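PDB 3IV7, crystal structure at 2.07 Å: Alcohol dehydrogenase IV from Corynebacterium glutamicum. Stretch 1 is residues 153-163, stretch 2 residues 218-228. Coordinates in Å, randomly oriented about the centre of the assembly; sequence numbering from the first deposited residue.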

# COMPACT_ATOMS: atom_id res chain seq x y z
N ILE A 153 2.19 1.72 -16.15
CA ILE A 153 3.11 0.76 -16.81
C ILE A 153 4.55 1.26 -16.68
O ILE A 153 4.89 2.34 -17.16
CB ILE A 153 2.74 0.55 -18.26
CG1 ILE A 153 1.31 -0.03 -18.33
CG2 ILE A 153 3.81 -0.38 -18.99
CD1 ILE A 153 0.69 -0.04 -19.78
N TYR A 154 5.34 0.51 -15.93
CA TYR A 154 6.75 0.82 -15.70
C TYR A 154 7.65 -0.10 -16.52
O TYR A 154 7.73 -1.31 -16.25
CB TYR A 154 7.11 0.67 -14.21
CG TYR A 154 6.66 1.79 -13.34
CD1 TYR A 154 7.06 3.10 -13.59
CD2 TYR A 154 5.91 1.54 -12.20
CE1 TYR A 154 6.69 4.11 -12.80
CE2 TYR A 154 5.53 2.56 -11.38
CZ TYR A 154 5.94 3.84 -11.66
OH TYR A 154 5.57 4.87 -10.84
N ASP A 155 8.35 0.50 -17.48
CA ASP A 155 9.26 -0.22 -18.38
C ASP A 155 10.58 0.53 -18.38
O ASP A 155 10.73 1.58 -19.05
CB ASP A 155 8.64 -0.30 -19.78
CG ASP A 155 9.51 -1.05 -20.78
OD1 ASP A 155 10.69 -1.31 -20.49
OD2 ASP A 155 9.00 -1.38 -21.86
N SER A 156 11.56 -0.00 -17.67
CA SER A 156 12.84 0.67 -17.52
C SER A 156 13.62 0.80 -18.82
O SER A 156 14.56 1.57 -18.89
CB SER A 156 13.70 -0.04 -16.46
OG SER A 156 13.88 -1.41 -16.79
N GLU A 157 13.22 0.06 -19.86
CA GLU A 157 13.82 0.24 -21.18
C GLU A 157 13.57 1.65 -21.67
O GLU A 157 14.39 2.22 -22.38
CB GLU A 157 13.29 -0.78 -22.21
CG GLU A 157 13.90 -0.60 -23.63
CD GLU A 157 13.70 -1.83 -24.55
OE1 GLU A 157 12.58 -2.40 -24.58
OE2 GLU A 157 14.65 -2.20 -25.25
N LEU A 158 12.43 2.22 -21.28
CA LEU A 158 12.05 3.58 -21.69
C LEU A 158 12.86 4.65 -20.92
O LEU A 158 12.75 5.80 -21.20
CB LEU A 158 10.54 3.80 -21.44
CG LEU A 158 9.60 2.74 -22.06
CD1 LEU A 158 8.14 3.11 -21.74
CD2 LEU A 158 9.82 2.59 -23.60
N THR A 159 13.63 4.23 -19.91
CA THR A 159 14.43 5.13 -19.13
C THR A 159 15.94 5.02 -19.47
O THR A 159 16.76 5.74 -18.90
CB THR A 159 14.24 4.87 -17.59
OG1 THR A 159 14.62 3.52 -17.28
CG2 THR A 159 12.82 5.07 -17.19
N MSE A 160 16.29 4.11 -20.40
CA MSE A 160 17.67 3.89 -20.73
C MSE A 160 18.32 5.14 -21.31
O MSE A 160 19.49 5.38 -21.07
CB MSE A 160 17.83 2.71 -21.69
CG MSE A 160 17.38 1.36 -21.09
SE MSE A 160 18.67 0.63 -19.90
CE MSE A 160 17.53 -0.02 -18.51
N SER A 161 17.56 5.93 -22.04
CA SER A 161 18.09 7.14 -22.64
C SER A 161 17.97 8.37 -21.75
O SER A 161 18.34 9.44 -22.15
CB SER A 161 17.40 7.40 -23.97
OG SER A 161 16.04 7.63 -23.72
N LEU A 162 17.39 8.24 -20.55
CA LEU A 162 17.28 9.40 -19.65
C LEU A 162 18.69 9.82 -19.21
O LEU A 162 19.43 9.00 -18.65
CB LEU A 162 16.47 9.06 -18.44
CG LEU A 162 15.99 10.25 -17.61
CD1 LEU A 162 15.13 11.17 -18.48
CD2 LEU A 162 15.20 9.70 -16.45
N PRO A 163 19.10 11.08 -19.50
CA PRO A 163 20.46 11.44 -19.15
C PRO A 163 20.76 11.27 -17.66
O PRO A 163 19.86 11.41 -16.85
CB PRO A 163 20.54 12.92 -19.58
CG PRO A 163 19.58 13.03 -20.69
CD PRO A 163 18.42 12.14 -20.27
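Stretch 2 (218-228) GRDEALYGAYL

Stretch 2 is helical throughout, a segment of a helix that begins before Gly 218 and runs on past Leu 228. Its i to i-4 hydrogen bonds are unbroken from Ala 222 N to Gly 218 O (2.9 Å) through Leu 228 N to Tyr 224 O (3.1 Å). Stretch 1 is less regular. It leaves a strand at Tyr 154, passes through helical phi/psi values at 156-158 without the regular bonds of a helix, and closes a type I turn from Thr 159 to Leu 162, where Leu 162 N donates to Thr 159 O at 3.1 Å. Since stretch 1 has no single axis, the packing is best described by register. The backbones come closest at Ser 156 and Arg 219, with their CA atoms 5.8 Å apart. From there the early part of stretch 1 meets later helix residues, Tyr 154 reaching Leu 223 and Tyr 227, while the turn meets Arg 219; contact order along the two chains is thus broadly reversed.

The helix applies one side to stretch 1. Arg 219, Leu 223 and Tyr 227, spaced four apart, all direct CA-to-CB toward it, and together the stretches bury 545 Å². Leu 223 packs against the Tyr 154 ring, CG lying 3.4 Å from Tyr 154 CD1, and its CD1 is 4.1 Å from Thr 159 CG2. One turn later, Tyr 227 CB is 3.5 Å from Tyr 154 CE2. The two tyrosine rings are oblique, with centroids 5.7 Å apart and planes at 73°; Tyr 154 OH lies near the plane of the Tyr 227 ring, 3.2 Å from its CD1.

Polar contacts gather at the start of the helical segment. Ser 156 OG donates to Asp 220 OD1 at 2.6 Å, and water 1 reinforces this link, accepting from Ser 156 N (2.9 Å) and donating to Asp 220 OD1 (3.0 Å) and Tyr 154 O (3.2 Å). Water 2 donates to both Thr 159 OG1 (2.8 Å) and Arg 219 O (2.6 Å), joining the turn to the helix backbone.

Arg 219 extends along the turn. Its CG is 3.6 Å from CE of selenomethionine Met 160, and its NH2 donates to Leu 162 O at 2.9 Å, with an N-H...acceptor angle of 146°. That acceptor lies near the guanidinium plane, where the N-H bonds point. Thr 159 O instead sits over one face, 3.1 Å from Arg 219 CZ, and the poor angles to the nitrogens rule out hydrogen bonds despite the short separation.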

# COMPACT_ATOMS: atom_id res chain seq x y z
N GLY A 218 19.62 -1.12 -11.72
CA GLY A 218 19.51 0.24 -11.17
C GLY A 218 18.31 0.99 -11.67
O GLY A 218 17.59 1.67 -10.89
N ARG A 219 18.06 0.89 -12.97
CA ARG A 219 16.91 1.55 -13.55
C ARG A 219 15.58 1.02 -13.00
O ARG A 219 14.60 1.79 -12.84
CB ARG A 219 16.94 1.45 -15.05
CG ARG A 219 18.09 2.26 -15.72
CD ARG A 219 17.88 3.70 -15.61
NE ARG A 219 18.79 4.46 -16.43
CZ ARG A 219 18.79 5.79 -16.53
NH1 ARG A 219 17.92 6.54 -15.82
NH2 ARG A 219 19.70 6.39 -17.32
N ASP A 220 15.52 -0.27 -12.73
CA ASP A 220 14.30 -0.87 -12.17
C ASP A 220 14.12 -0.38 -10.74
O ASP A 220 13.05 0.04 -10.36
CB ASP A 220 14.35 -2.40 -12.20
CG ASP A 220 14.05 -2.99 -13.58
OD1 ASP A 220 13.35 -2.33 -14.37
OD2 ASP A 220 14.45 -4.14 -13.82
N GLU A 221 15.22 -0.39 -9.97
CA GLU A 221 15.16 0.07 -8.57
C GLU A 221 14.69 1.51 -8.47
O GLU A 221 13.86 1.83 -7.62
CB GLU A 221 16.52 -0.11 -7.88
CG GLU A 221 16.71 -1.50 -7.37
CD GLU A 221 18.11 -1.83 -6.93
OE1 GLU A 221 19.07 -1.09 -7.27
OE2 GLU A 221 18.25 -2.89 -6.29
N ALA A 222 15.22 2.38 -9.32
CA ALA A 222 14.85 3.78 -9.29
C ALA A 222 13.37 3.96 -9.61
O ALA A 222 12.68 4.75 -8.98
CB ALA A 222 15.73 4.60 -10.31
N LEU A 223 12.90 3.25 -10.64
CA LEU A 223 11.53 3.39 -11.09
C LEU A 223 10.58 2.85 -10.00
O LEU A 223 9.56 3.47 -9.66
CB LEU A 223 11.35 2.62 -12.42
CG LEU A 223 10.43 3.14 -13.49
CD1 LEU A 223 10.57 4.67 -13.77
CD2 LEU A 223 10.68 2.34 -14.77
N TYR A 224 10.91 1.69 -9.46
CA TYR A 224 10.12 1.11 -8.36
C TYR A 224 10.12 2.05 -7.16
O TYR A 224 9.05 2.30 -6.54
CB TYR A 224 10.66 -0.29 -7.99
CG TYR A 224 10.10 -0.84 -6.70
CD1 TYR A 224 8.89 -1.50 -6.68
CD2 TYR A 224 10.82 -0.74 -5.52
CE1 TYR A 224 8.36 -2.01 -5.48
CE2 TYR A 224 10.32 -1.26 -4.33
CZ TYR A 224 9.07 -1.87 -4.31
OH TYR A 224 8.57 -2.39 -3.13
N GLY A 225 11.29 2.60 -6.83
CA GLY A 225 11.44 3.57 -5.72
C GLY A 225 10.58 4.78 -5.91
O GLY A 225 9.89 5.23 -5.00
N ALA A 226 10.61 5.30 -7.11
CA ALA A 226 9.83 6.45 -7.46
C ALA A 226 8.34 6.20 -7.25
O ALA A 226 7.62 7.08 -6.84
CB ALA A 226 10.11 6.84 -8.94
N TYR A 227 7.88 4.99 -7.57
CA TYR A 227 6.46 4.67 -7.39
C TYR A 227 6.08 4.70 -5.92
O TYR A 227 5.11 5.41 -5.53
CB TYR A 227 6.11 3.32 -8.00
CG TYR A 227 4.64 3.00 -7.85
CD1 TYR A 227 3.68 3.74 -8.51
CD2 TYR A 227 4.21 1.98 -7.00
CE1 TYR A 227 2.31 3.47 -8.35
CE2 TYR A 227 2.87 1.68 -6.85
CZ TYR A 227 1.92 2.41 -7.53
OH TYR A 227 0.59 2.13 -7.33
N LEU A 228 6.83 3.98 -5.08
CA LEU A 228 6.51 3.97 -3.64
C LEU A 228 6.67 5.33 -2.97
O LEU A 228 5.89 5.71 -2.10
CB LEU A 228 7.30 2.90 -2.93
CG LEU A 228 6.81 1.49 -3.36
CD1 LEU A 228 7.46 0.50 -2.55
CD2 LEU A 228 5.28 1.38 -3.21
O HOH W 1 10.77 -2.11 -15.80
O HOH W 2 14.52 3.75 -14.52